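Local coordinates for solute-binding protein (Thermoactinomyces vulgaris, PDB 2ZYO) that binds maltotetraose and related malto- and cyclodextrins, probably delivering them to a membrane sugar transporter, at residues Q226-A230 against D231-G235. Residues are numbered along the deposited sequence; the frame is centred on the assembly and turned at random.
Sequences QSLKA and DTVNG
With chi1 at -42°, T232 sets OG1 beside its own backbone N and anti to its carbonyl carbon, which turns the hydroxyl back toward the backbone of K229, the N-cap residue of helix 230-238. There OG1 accepts the amide of K229: K229 N to T232 OG1 is 3.1 Å, and an N-H...O angle of 170° makes the bond nearly straight. The N-cap carbonyl engages the first turn less firmly. K229 O receives weak bonds from T232 N at 3.1 Å, strongly bent at 125°, and from V233 N at 3.4 Å. Regular helical bonding is established one residue later, where N234 N reaches A230 O at 2.9 Å. The A230 side chain lies about 7 Å from a bound glucose unit. The N234 side chain leaves the turn for another partner: its OD1 is hydrogen-bonded to Y255 OH. On the buried side, L228 CD1 meets V233 CG2 at 4.3 Å, a loose apolar contact; V233 also packs on V245 of strand 242-247. A valine at T232 would probably leave the K229 amide without its side-chain acceptor and the loop freer to shift against the helix. This is one half of a capping box; the reciprocal bond, from an N-cap side chain to a first-turn amide, is absent because lysine offers no acceptor. The T232 hydroxyl thus satisfies the N-cap amide and fixes how the chain enters the first turn.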
loop_
_atom_site.group_PDB
_atom_site.type_symbol
_atom_site.label_atom_id
_atom_site.label_comp_id
_atom_site.label_asym_id
_atom_site.label_seq_id
_atom_site.Cartn_x
_atom_site.Cartn_y
_atom_site.Cartn_z
ATOM N N GLN A 226 0.617 13.612 21.406
ATOM C CA GLN A 226 -0.686 12.942 21.449
ATOM C C GLN A 226 -1.678 13.353 20.352
ATOM O O GLN A 226 -2.759 12.766 20.239
ATOM C CB GLN A 226 -1.305 13.064 22.849
ATOM C CG GLN A 226 -0.519 12.295 23.912
ATOM C CD GLN A 226 -0.925 12.636 25.337
ATOM O OE1 GLN A 226 -2.094 12.893 25.623
ATOM N NE2 GLN A 226 0.047 12.624 26.243
ATOM N N SER A 227 -1.299 14.336 19.536
ATOM C CA SER A 227 -2.117 14.761 18.398
ATOM C C SER A 227 -1.285 14.898 17.118
ATOM O O SER A 227 -1.540 15.772 16.283
ATOM C CB SER A 227 -2.848 16.068 18.725
ATOM O OG SER A 227 -3.643 15.924 19.889
ATOM N N LEU A 228 -0.303 14.012 16.964
ATOM C CA LEU A 228 0.635 14.070 15.841
ATOM C C LEU A 228 -0.021 13.769 14.493
ATOM O O LEU A 228 -1.054 13.099 14.424
ATOM C CB LEU A 228 1.838 13.142 16.088
ATOM C CG LEU A 228 1.640 11.621 16.127
ATOM C CD1 LEU A 228 1.653 11.029 14.727
ATOM C CD2 LEU A 228 2.710 10.955 16.977
ATOM N N LYS A 229 0.594 14.283 13.431
ATOM C CA LYS A 229 0.171 14.021 12.059
ATOM C C LYS A 229 1.387 13.655 11.209
ATOM O O LYS A 229 2.515 13.663 11.704
ATOM C CB LYS A 229 -0.544 15.246 11.475
ATOM C CG LYS A 229 -2.025 15.359 11.842
ATOM C CD LYS A 229 -2.948 14.891 10.709
ATOM C CE LYS A 229 -3.070 13.367 10.620
ATOM N NZ LYS A 229 -3.780 12.766 11.788
ATOM N N ALA A 230 1.153 13.335 9.937
ATOM C CA ALA A 230 2.229 12.991 9.002
ATOM C C ALA A 230 3.335 14.046 8.971
ATOM O O ALA A 230 4.522 13.712 8.950
ATOM C CB ALA A 230 1.673 12.767 7.604
ATOM N N ASP A 231 2.939 15.318 8.981
ATOM C CA ASP A 231 3.899 16.414 8.896
ATOM C C ASP A 231 4.779 16.551 10.138
ATOM O O ASP A 231 5.919 17.008 10.042
ATOM C CB ASP A 231 3.197 17.739 8.608
ATOM C CG ASP A 231 4.165 18.816 8.176
ATOM O OD1 ASP A 231 4.627 18.771 7.015
ATOM O OD2 ASP A 231 4.475 19.698 9.002
ATOM N N THR A 232 4.243 16.171 11.296
ATOM C CA THR A 232 5.014 16.148 12.539
ATOM C C THR A 232 6.188 15.182 12.388
ATOM O O THR A 232 7.332 15.527 12.688
ATOM C CB THR A 232 4.145 15.706 13.740
ATOM O OG1 THR A 232 2.859 16.335 13.667
ATOM C CG2 THR A 232 4.816 16.069 15.059
ATOM N N VAL A 233 5.885 13.978 11.906
ATOM C CA VAL A 233 6.879 12.925 11.708
ATOM C C VAL A 233 7.900 13.324 10.641
ATOM O O VAL A 233 9.109 13.247 10.870
ATOM C CB VAL A 233 6.196 11.584 11.326
ATOM C CG1 VAL A 233 7.227 10.487 11.076
ATOM C CG2 VAL A 233 5.219 11.160 12.413
ATOM N N ASN A 234 7.405 13.762 9.486
ATOM C CA ASN A 234 8.267 14.133 8.369
ATOM C C ASN A 234 9.114 15.368 8.655
ATOM O O ASN A 234 10.319 15.368 8.403
ATOM C CB ASN A 234 7.441 14.319 7.094
ATOM C CG ASN A 234 6.750 13.039 6.658
ATOM O OD1 ASN A 234 7.257 11.940 6.877
ATOM N ND2 ASN A 234 5.584 13.179 6.041
ATOM N N GLY A 235 8.481 16.406 9.197
ATOM C CA GLY A 235 9.175 17.645 9.543
ATOM C C GLY A 235 10.328 17.416 10.501
ATOM O O GLY A 235 11.440 17.897 10.273
#